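PDB 2YDT: Exo-1,5-alpha-l-arabinofuranobiosidase from Gibberella zeae, which probably hydrolyses alpha-1,5-linked L-arabinan as an exo-acting enzyme, releasing arabinobiose from the chain ends. Local coordinates for residues V14-P19 / V354-V359; L42-N47 / F57-S62; D199-A204 / Y225-G230. One frame throughout, in Å; residues are numbered along the deposited sequence.

How the interactions relate
All three contacts belong to a six-bladed beta-propeller. Interaction 1 joins the two ends of the chain within one blade, interaction 2 is a hairpin within the next blade, and interaction 3 bridges two blades on the opposite side of the molecule. Interactions 1 and 2 touch: Val354 lies on one face of Trp45 and Pro58 on the other, while Phe17 meets the indole rim. Interaction 3 stands apart, its centre about 30 Å from that of interaction 1. Interaction 1 is partly buried, rests on backbone bonds and ends in a metal site. Interactions 2 and 3 are buried. The former mixes strand pairing with aromatic packing; the latter joins side chains, largely of tyrosines.

Interaction 1 (V14-P19 / V354-V359); sequences VEIFDP and VSASVV. With MN (manganese (II) ion), chain L; MN (manganese (II) ion), chain I.
Val14, Ile16 and Phe17 pair by backbone hydrogen bonds with Val354 and Ala356, in two antiparallel strands whose axes come within 4.4 Å and whose directions differ by 146°. This is the closure of a beta-propeller, often called Velcro: the N-terminal strand completes the blade formed by the C-terminal strands. Val14 and Ala356 make a hydrogen-bonded pair, Glu15 and Ser355 a non-hydrogen-bonded one. A classic beta bulge follows. Ile16 and Phe17 both face Val354. Val354 O accepts from Ile16 N at 2.8 Å and from Phe17 N at 3.2 Å, and both donors approach the same face of its carbonyl plane.

The bulge lets two side chains share one valine. Ile16 CB rests on Val354 CG1 at 4.0 Å, and Phe17 CB on Val354 CG2 at 4.0 Å. Ile16 CG1 is anti to the carbonyl carbon (chi1 -62°), and the extended chain brings CD1 against the Ala356 methyl. Met340 and Trp45 pack on both Ile16 and Val354. Ser355 lies on the other face of the sheet, where its OG is bonded to Gln319.

Beyond the strand, the Asp18 carboxylate bridges two manganese ions. Its OD2 binds one at 2.2 Å. Its OD1 binds the other at 2.1 Å, and five waters complete an octahedron, with water 3 opposite OD1.

Interaction 2 (L42-N47 / F57-S62); sequences LGTWEN and FPIVKS. With AHR (alpha-L-arabinofuranose), chain C.
Pro58 lies over one face of the Trp45 indole and forms the apolar centre. Pro58 CG is 3.6 Å from Trp45 CE2. Pro58 CB makes a CH-pi contact, 4.2 Å from the centroid of the six-membered ring. Val60 meets the same indole at its edge, with CG1 3.7 Å from Trp45 CH2. Trp45 CB points away from strand 57-62, but CG sits between the backbone N and the carbonyl carbon (chi1 58°), which swings the ring back across it. Val354 covers the opposite face of the indole, and Phe17 meets its rim at CZ2.

On the opposite face of the sheet, Leu42 CD2 packs on Lys61 CB at 3.9 Å. The backbones join at Gly43 and Val60, a hydrogen-bonded antiparallel pair; Gly43 N to Val60 O and Val60 N to Gly43 O are each 3.0 Å. Further along, a side chain supplies the link. Thr44 OG1 is anti to the backbone N (chi1 -166°) and donates to Pro58 O at 2.6 Å.

Trp45 NE1 donates to Asn47 OD1 at 3.0 Å, with an N-H...O angle of 154°. This bond helps fix the rotation of the indole. Asn47 also packs its CB on Pro58 CD, and its ND2 is bonded to Tyr23.

At the polar edge Glu46 turns to the ligand. Its OE2 accepts a hydrogen bond from O5 of the arabinofuranose at 2.6 Å and is also bonded to Gln87 N. Its OE1 is held by Tyr48 OH. The two strands are a beta hairpin, the middle pair of a four-stranded propeller blade, with a sugar-pocket residue near one end.

Interaction 3 (D199-A204 / Y225-G230); sequences DDTKYA and YVYEYG
Two neighbouring propeller blades meet here: Thr201 and Tyr203, at the end of an outermost strand and in the loop after it, pack on the tyrosines of strand 223-230 in the next blade. No backbone bonds join the segments, and the strand axes stay 9.7 Å apart. Tyr225, Tyr227 and Tyr229 all point toward segment 199-204.

Tyr203 stacks face to face on Tyr229. The centroids are 4.0 Å apart and the planes 10° from parallel, with Tyr229 CZ over the centre of the Tyr203 ring. The Tyr203 hydroxyl meets that of Tyr227 tip to tip, and OH to OH is a hydrogen bond of 2.8 Å. Each oxygen lies in the plane of the other's ring. Arg248 bonds to both hydroxyls, and His261 also binds Tyr203 OH.

Thr201 CG2 makes an off-centre CH-pi contact with Tyr227, 4.2 Å from the ring centroid. Its neighbour Asp200 places CB 3.4 Å from Tyr225 OH. Water 6 joins this pair as well: it is hydrogen-bonded to Asp200 OD2 and to Tyr225 OH, each at 2.7 Å. Asp200 OD1 is taken by His185.

Asp200 and Thr201 form a classic beta bulge opposite Leu183. Glu228, between two of the tyrosines, touches the bound iminosugar. The contact is thus a blade-to-blade interface of a beta-propeller, on a strand that also lines the inhibitor pocket.

Interaction 1 (V14-P19 / V354-V359)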
loop_
_atom_site.group_PDB
_atom_site.type_symbol
_atom_site.label_atom_id
_atom_site.label_comp_id
_atom_site.label_asym_id
_atom_site.label_seq_id
_atom_site.Cartn_x
_atom_site.Cartn_y
_atom_site.Cartn_z
ATOM N N VAL A 14 15.950 11.924 -1.583
ATOM C CA VAL A 14 16.593 11.472 -2.777
ATOM C C VAL A 14 15.530 11.219 -3.870
ATOM O O VAL A 14 14.580 10.482 -3.666
ATOM C CB VAL A 14 17.420 10.185 -2.508
ATOM C CG1 VAL A 14 17.800 9.436 -3.810
ATOM C CG2 VAL A 14 18.664 10.546 -1.657
ATOM N N GLU A 15 15.708 11.848 -5.021
ATOM C CA GLU A 15 14.789 11.694 -6.126
ATOM C C GLU A 15 15.060 10.409 -6.841
ATOM O O GLU A 15 16.203 10.098 -7.228
ATOM C CB GLU A 15 14.922 12.880 -7.098
ATOM C CG GLU A 15 13.953 12.853 -8.286
ATOM C CD GLU A 15 14.026 14.132 -9.069
ATOM O OE1 GLU A 15 14.769 14.142 -10.056
ATOM O OE2 GLU A 15 13.388 15.120 -8.656
ATOM N N ILE A 16 13.976 9.659 -7.055
ATOM C CA ILE A 16 13.993 8.399 -7.771
ATOM C C ILE A 16 13.592 8.565 -9.248
ATOM O O ILE A 16 14.205 7.963 -10.142
ATOM C CB ILE A 16 13.045 7.383 -7.050
ATOM C CG1 ILE A 16 13.564 7.121 -5.619
ATOM C CG2 ILE A 16 12.874 6.105 -7.872
ATOM C CD1 ILE A 16 12.675 6.198 -4.760
ATOM N N PHE A 17 12.572 9.380 -9.481
ATOM C CA PHE A 17 12.080 9.625 -10.842
ATOM C C PHE A 17 11.367 10.966 -10.936
ATOM O O PHE A 17 10.522 11.282 -10.118
ATOM C CB PHE A 17 11.089 8.529 -11.247
ATOM C CG PHE A 17 10.510 8.683 -12.623
ATOM C CD1 PHE A 17 11.317 8.622 -13.768
ATOM C CD2 PHE A 17 9.149 8.813 -12.788
ATOM C CE1 PHE A 17 10.756 8.734 -15.042
ATOM C CE2 PHE A 17 8.600 8.906 -14.081
ATOM C CZ PHE A 17 9.403 8.880 -15.169
ATOM N N ASP A 18 11.724 11.737 -11.965
ATOM C CA ASP A 18 11.080 12.973 -12.314
ATOM C C ASP A 18 10.456 12.768 -13.693
ATOM O O ASP A 18 11.186 12.563 -14.684
ATOM C CB ASP A 18 12.130 14.079 -12.376
ATOM C CG ASP A 18 11.545 15.440 -12.650
ATOM O OD1 ASP A 18 10.334 15.670 -12.488
ATOM O OD2 ASP A 18 12.358 16.339 -13.002
ATOM N N PRO A 19 9.104 12.819 -13.783
ATOM C CA PRO A 19 8.451 12.479 -15.030
ATOM C C PRO A 19 8.722 13.478 -16.163
ATOM O O PRO A 19 8.934 14.664 -15.904
ATOM C CB PRO A 19 6.957 12.496 -14.671
ATOM C CG PRO A 19 6.850 13.413 -13.465
ATOM C CD PRO A 19 8.161 13.285 -12.742
ATOM N N VAL A 354 8.801 10.980 -7.782
ATOM C CA VAL A 354 8.999 9.797 -6.899
ATOM C C VAL A 354 10.285 10.043 -6.100
ATOM O O VAL A 354 11.326 10.307 -6.668
ATOM C CB VAL A 354 9.096 8.465 -7.701
ATOM C CG1 VAL A 354 9.106 7.271 -6.700
ATOM C CG2 VAL A 354 7.938 8.379 -8.740
ATOM N N SER A 355 10.202 9.968 -4.772
ATOM C CA SER A 355 11.394 10.192 -3.975
ATOM C C SER A 355 11.326 9.396 -2.677
ATOM O O SER A 355 10.291 8.821 -2.352
ATOM C CB SER A 355 11.540 11.671 -3.638
ATOM O OG SER A 355 10.536 12.123 -2.734
ATOM N N ALA A 356 12.438 9.363 -1.927
ATOM C CA ALA A 356 12.446 8.626 -0.652
ATOM C C ALA A 356 13.460 9.243 0.293
ATOM O O ALA A 356 14.392 9.933 -0.141
ATOM C CB ALA A 356 12.762 7.157 -0.856
ATOM N N SER A 357 13.267 8.949 1.572
ATOM C CA SER A 357 14.249 9.224 2.617
ATOM C C SER A 357 14.451 7.946 3.433
ATOM O O SER A 357 13.535 7.132 3.543
ATOM C CB SER A 357 13.714 10.305 3.551
ATOM O OG SER A 357 13.495 11.545 2.906
ATOM N N VAL A 358 15.638 7.785 4.039
ATOM C CA VAL A 358 15.867 6.735 5.015
ATOM C C VAL A 358 16.287 7.447 6.300
ATOM O O VAL A 358 17.234 8.238 6.277
ATOM C CB VAL A 358 16.911 5.719 4.579
ATOM C CG1 VAL A 358 17.333 4.821 5.774
ATOM C CG2 VAL A 358 16.378 4.895 3.410
ATOM N N VAL A 359 15.552 7.190 7.358
ATOM C CA VAL A 359 15.774 7.778 8.705
ATOM C C VAL A 359 16.054 6.662 9.702
ATOM O O VAL A 359 15.818 5.490 9.433
ATOM C CB VAL A 359 14.576 8.571 9.185
ATOM C CG1 VAL A 359 14.238 9.688 8.201
ATOM C CG2 VAL A 359 13.337 7.654 9.439
HETATM MN MN MN L . 14.464 16.775 -13.552
HETATM MN MN MN I . 9.270 17.519 -12.537
HETATM O O HOH W 1 11.028 18.635 -13.453
HETATM O O HOH W 2 8.474 16.920 -14.536
HETATM O O HOH W 3 8.146 19.436 -12.707
HETATM O O HOH W 4 10.178 18.156 -10.628
HETATM O O HOH W 5 7.428 16.786 -11.556
#

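Interaction 2 (L42-N47 / F57-S62)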
loop_
_atom_site.group_PDB
_atom_site.type_symbol
_atom_site.label_atom_id
_atom_site.label_comp_id
_atom_site.label_asym_id
_atom_site.label_seq_id
_atom_site.Cartn_x
_atom_site.Cartn_y
_atom_site.Cartn_z
ATOM N N LEU A 42 13.641 -2.799 -4.660
ATOM C CA LEU A 42 12.884 -2.491 -5.859
ATOM C C LEU A 42 11.833 -1.455 -5.505
ATOM O O LEU A 42 11.465 -1.311 -4.346
ATOM C CB LEU A 42 12.184 -3.741 -6.396
ATOM C CG LEU A 42 13.078 -4.914 -6.795
ATOM C CD1 LEU A 42 12.209 -6.098 -7.313
ATOM C CD2 LEU A 42 14.149 -4.496 -7.877
ATOM N N GLY A 43 11.428 -0.701 -6.508
ATOM C CA GLY A 43 10.394 0.291 -6.358
ATOM C C GLY A 43 9.543 0.389 -7.595
ATOM O O GLY A 43 10.016 0.087 -8.702
ATOM N N THR A 44 8.308 0.905 -7.425
ATOM C CA THR A 44 7.370 1.130 -8.530
ATOM C C THR A 44 6.372 2.211 -8.148
ATOM O O THR A 44 6.376 2.741 -7.011
ATOM C CB THR A 44 6.661 -0.190 -8.901
ATOM O OG1 THR A 44 5.992 -0.029 -10.180
ATOM C CG2 THR A 44 5.642 -0.628 -7.814
ATOM N N TRP A 45 5.553 2.592 -9.113
ATOM C CA TRP A 45 4.559 3.644 -8.974
ATOM C C TRP A 45 3.628 3.610 -10.156
ATOM O O TRP A 45 3.905 2.912 -11.172
ATOM C CB TRP A 45 5.205 5.030 -8.905
ATOM C CG TRP A 45 6.090 5.391 -10.116
ATOM C CD1 TRP A 45 5.680 5.990 -11.265
ATOM C CD2 TRP A 45 7.473 5.121 -10.287
ATOM N NE1 TRP A 45 6.723 6.134 -12.138
ATOM C CE2 TRP A 45 7.846 5.617 -11.568
ATOM C CE3 TRP A 45 8.460 4.530 -9.475
ATOM C CZ2 TRP A 45 9.148 5.529 -12.054
ATOM C CZ3 TRP A 45 9.757 4.460 -9.951
ATOM C CH2 TRP A 45 10.094 4.948 -11.233
ATOM N N GLU A 46 2.509 4.338 -10.034
ATOM C CA GLU A 46 1.593 4.586 -11.183
ATOM C C GLU A 46 2.272 5.578 -12.105
ATOM O O GLU A 46 2.619 6.670 -11.677
ATOM C CB GLU A 46 0.268 5.188 -10.731
ATOM C CG GLU A 46 -0.551 4.305 -9.810
ATOM C CD GLU A 46 -1.780 4.971 -9.204
ATOM O OE1 GLU A 46 -1.989 6.174 -9.356
ATOM O OE2 GLU A 46 -2.531 4.240 -8.538
ATOM N N ASN A 47 2.398 5.236 -13.393
ATOM C CA ASN A 47 3.172 6.016 -14.354
ATOM C C ASN A 47 2.236 6.461 -15.477
ATOM O O ASN A 47 1.764 5.652 -16.284
ATOM C CB ASN A 47 4.291 5.107 -14.862
ATOM C CG ASN A 47 5.371 5.841 -15.647
ATOM O OD1 ASN A 47 6.135 6.603 -15.058
ATOM N ND2 ASN A 47 5.480 5.552 -16.965
ATOM N N PHE A 57 3.842 -0.498 -15.178
ATOM C CA PHE A 57 4.450 -0.166 -13.888
ATOM C C PHE A 57 5.969 -0.225 -14.075
ATOM O O PHE A 57 6.532 -1.330 -14.256
ATOM C CB PHE A 57 4.048 -1.151 -12.793
ATOM C CG PHE A 57 2.571 -1.164 -12.478
ATOM C CD1 PHE A 57 1.836 0.010 -12.368
ATOM C CD2 PHE A 57 1.962 -2.356 -12.144
ATOM C CE1 PHE A 57 0.469 -0.022 -12.018
ATOM C CE2 PHE A 57 0.591 -2.402 -11.758
ATOM C CZ PHE A 57 -0.143 -1.208 -11.725
ATOM N N PRO A 58 6.666 0.925 -13.933
ATOM C CA PRO A 58 8.144 0.857 -13.959
ATOM C C PRO A 58 8.726 0.110 -12.736
ATOM O O PRO A 58 8.166 0.157 -11.625
ATOM C CB PRO A 58 8.568 2.329 -13.916
ATOM C CG PRO A 58 7.326 3.131 -14.177
ATOM C CD PRO A 58 6.184 2.296 -13.705
ATOM N N ILE A 59 9.839 -0.587 -12.935
ATOM C CA ILE A 59 10.561 -1.228 -11.841
ATOM C C ILE A 59 11.955 -0.666 -11.771
ATOM O O ILE A 59 12.752 -0.852 -12.705
ATOM C CB ILE A 59 10.600 -2.768 -12.031
ATOM C CG1 ILE A 59 9.157 -3.302 -12.046
ATOM C CG2 ILE A 59 11.457 -3.460 -10.903
ATOM C CD1 ILE A 59 8.426 -3.308 -10.669
ATOM N N VAL A 60 12.234 0.016 -10.663
ATOM C CA VAL A 60 13.580 0.532 -10.362
ATOM C C VAL A 60 14.265 -0.319 -9.314
ATOM O O VAL A 60 13.633 -0.974 -8.490
ATOM C CB VAL A 60 13.572 2.012 -9.937
ATOM C CG1 VAL A 60 13.148 2.887 -11.110
ATOM C CG2 VAL A 60 12.660 2.238 -8.733
ATOM N N LYS A 61 15.587 -0.354 -9.384
ATOM C CA LYS A 61 16.382 -1.176 -8.468
ATOM C C LYS A 61 17.475 -0.311 -7.833
ATOM O O LYS A 61 18.092 0.513 -8.534
ATOM C CB LYS A 61 17.048 -2.298 -9.252
ATOM C CG LYS A 61 18.056 -3.115 -8.425
ATOM C CD LYS A 61 18.472 -4.344 -9.200
ATOM C CE LYS A 61 19.589 -5.073 -8.510
ATOM N NZ LYS A 61 19.899 -6.366 -9.161
ATOM N N SER A 62 17.701 -0.517 -6.534
ATOM C CA SER A 62 18.832 0.096 -5.831
ATOM C C SER A 62 19.644 -0.989 -5.142
ATOM O O SER A 62 19.095 -1.854 -4.467
ATOM C CB SER A 62 18.350 1.080 -4.791
ATOM O OG SER A 62 19.457 1.578 -4.005
HETATM O O5 AHR C . -4.639 5.275 -7.362
HETATM C C5 AHR C . -5.300 6.253 -8.183
HETATM C C4 AHR C . -6.559 6.769 -7.532
HETATM O O4 AHR C . -7.536 5.763 -7.355
HETATM C C3 AHR C . -7.309 7.797 -8.401
HETATM O O3 AHR C . -6.750 9.133 -8.326
HETATM C C2 AHR C . -8.680 7.778 -7.771
HETATM O O2 AHR C . -9.764 8.123 -8.646
HETATM C C1 AHR C . -8.805 6.359 -7.284
#

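Interaction 3 (D199-A204 / Y225-G230)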
loop_
_atom_site.group_PDB
_atom_site.type_symbol
_atom_site.label_atom_id
_atom_site.label_comp_id
_atom_site.label_asym_id
_atom_site.label_seq_id
_atom_site.Cartn_x
_atom_site.Cartn_y
_atom_site.Cartn_z
ATOM N N ASP A 199 -15.309 -10.776 3.589
ATOM C CA ASP A 199 -15.348 -9.386 4.074
ATOM C C ASP A 199 -14.392 -9.187 5.246
ATOM O O ASP A 199 -14.308 -10.046 6.164
ATOM C CB ASP A 199 -16.751 -9.017 4.508
ATOM C CG ASP A 199 -17.725 -8.888 3.334
ATOM O OD1 ASP A 199 -17.301 -8.871 2.158
ATOM O OD2 ASP A 199 -18.956 -8.956 3.575
ATOM N N ASP A 200 -13.662 -8.060 5.212
ATOM C CA ASP A 200 -12.702 -7.680 6.233
ATOM C C ASP A 200 -13.200 -6.538 7.133
ATOM O O ASP A 200 -12.806 -6.474 8.301
ATOM C CB ASP A 200 -11.369 -7.254 5.612
ATOM C CG ASP A 200 -10.646 -8.386 4.928
ATOM O OD1 ASP A 200 -10.696 -9.521 5.435
ATOM O OD2 ASP A 200 -10.035 -8.103 3.858
ATOM N N THR A 201 -13.963 -5.607 6.558
ATOM C CA THR A 201 -14.438 -4.422 7.272
ATOM C C THR A 201 -15.527 -3.810 6.416
ATOM O O THR A 201 -15.359 -3.600 5.218
ATOM C CB THR A 201 -13.290 -3.388 7.538
ATOM O OG1 THR A 201 -12.561 -3.767 8.706
ATOM C CG2 THR A 201 -13.830 -1.973 7.746
ATOM N N LYS A 202 -16.677 -3.556 7.031
ATOM C CA LYS A 202 -17.796 -2.925 6.361
ATOM C C LYS A 202 -18.672 -2.231 7.390
ATOM O O LYS A 202 -18.690 -2.606 8.551
ATOM C CB LYS A 202 -18.637 -3.925 5.578
ATOM C CG LYS A 202 -19.293 -5.007 6.403
ATOM C CD LYS A 202 -19.817 -6.109 5.482
ATOM C CE LYS A 202 -20.451 -7.233 6.269
ATOM N NZ LYS A 202 -20.865 -8.300 5.327
ATOM N N TYR A 203 -19.395 -1.217 6.945
ATOM C CA TYR A 203 -20.186 -0.357 7.818
ATOM C C TYR A 203 -21.633 -0.238 7.331
ATOM O O TYR A 203 -21.898 -0.104 6.174
ATOM C CB TYR A 203 -19.514 1.011 7.943
ATOM C CG TYR A 203 -18.251 0.939 8.763
ATOM C CD1 TYR A 203 -18.272 0.909 10.153
ATOM C CD2 TYR A 203 -17.002 0.812 8.158
ATOM C CE1 TYR A 203 -17.131 0.808 10.883
ATOM C CE2 TYR A 203 -15.858 0.693 8.886
ATOM C CZ TYR A 203 -15.900 0.699 10.273
ATOM O OH TYR A 203 -14.768 0.554 11.033
ATOM N N ALA A 204 -22.564 -0.292 8.276
ATOM C CA ALA A 204 -23.999 -0.228 8.021
ATOM C C ALA A 204 -24.471 1.051 7.331
ATOM O O ALA A 204 -25.437 1.016 6.542
ATOM C CB ALA A 204 -24.751 -0.382 9.385
ATOM N N TYR A 225 -4.343 -4.373 11.193
ATOM C CA TYR A 225 -4.999 -4.037 9.926
ATOM C C TYR A 225 -5.331 -2.567 9.960
ATOM O O TYR A 225 -6.118 -2.143 10.816
ATOM C CB TYR A 225 -6.270 -4.858 9.844
ATOM C CG TYR A 225 -7.141 -4.705 8.606
ATOM C CD1 TYR A 225 -6.789 -5.361 7.445
ATOM C CD2 TYR A 225 -8.279 -3.948 8.617
ATOM C CE1 TYR A 225 -7.585 -5.256 6.289
ATOM C CE2 TYR A 225 -9.107 -3.837 7.486
ATOM C CZ TYR A 225 -8.733 -4.504 6.327
ATOM O OH TYR A 225 -9.540 -4.384 5.218
ATOM N N VAL A 226 -4.832 -1.805 8.977
ATOM C CA VAL A 226 -4.968 -0.365 8.950
ATOM C C VAL A 226 -5.682 0.072 7.684
ATOM O O VAL A 226 -5.487 -0.536 6.601
ATOM C CB VAL A 226 -3.567 0.305 9.083
ATOM C CG1 VAL A 226 -3.666 1.835 8.991
ATOM C CG2 VAL A 226 -2.919 -0.119 10.463
ATOM N N TYR A 227 -6.519 1.099 7.804
ATOM C CA TYR A 227 -7.311 1.585 6.700
ATOM C C TYR A 227 -7.752 3.006 6.909
ATOM O O TYR A 227 -7.702 3.492 8.039
ATOM C CB TYR A 227 -8.542 0.714 6.414
ATOM C CG TYR A 227 -9.490 0.498 7.576
ATOM C CD1 TYR A 227 -10.680 1.195 7.682
ATOM C CD2 TYR A 227 -9.188 -0.399 8.566
ATOM C CE1 TYR A 227 -11.550 0.989 8.782
ATOM C CE2 TYR A 227 -10.040 -0.591 9.655
ATOM C CZ TYR A 227 -11.226 0.066 9.728
ATOM O OH TYR A 227 -12.076 -0.145 10.794
ATOM N N GLU A 228 -8.176 3.655 5.826
ATOM C CA GLU A 228 -8.881 4.957 5.983
ATOM C C GLU A 228 -10.382 4.675 6.085
ATOM O O GLU A 228 -10.969 3.949 5.271
ATOM C CB GLU A 228 -8.537 5.931 4.854
ATOM C CG GLU A 228 -9.074 5.546 3.470
ATOM C CD GLU A 228 -8.892 6.657 2.393
ATOM O OE1 GLU A 228 -8.095 7.603 2.639
ATOM O OE2 GLU A 228 -9.543 6.583 1.326
ATOM N N TYR A 229 -11.023 5.246 7.105
ATOM C CA TYR A 229 -12.430 5.061 7.335
ATOM C C TYR A 229 -13.226 6.236 6.775
ATOM O O TYR A 229 -13.570 7.196 7.475
ATOM C CB TYR A 229 -12.656 4.813 8.835
ATOM C CG TYR A 229 -14.089 4.621 9.305
ATOM C CD1 TYR A 229 -15.193 4.629 8.438
ATOM C CD2 TYR A 229 -14.333 4.474 10.663
ATOM C CE1 TYR A 229 -16.492 4.497 8.928
ATOM C CE2 TYR A 229 -15.613 4.342 11.134
ATOM C CZ TYR A 229 -16.674 4.357 10.277
ATOM O OH TYR A 229 -17.955 4.292 10.828
ATOM N N GLY A 230 -13.460 6.201 5.460
ATOM C CA GLY A 230 -14.301 7.199 4.807
ATOM C C GLY A 230 -15.679 7.248 5.472
ATOM O O GLY A 230 -16.322 6.220 5.611
HETATM O O HOH W 6 -9.147 -5.703 2.948
#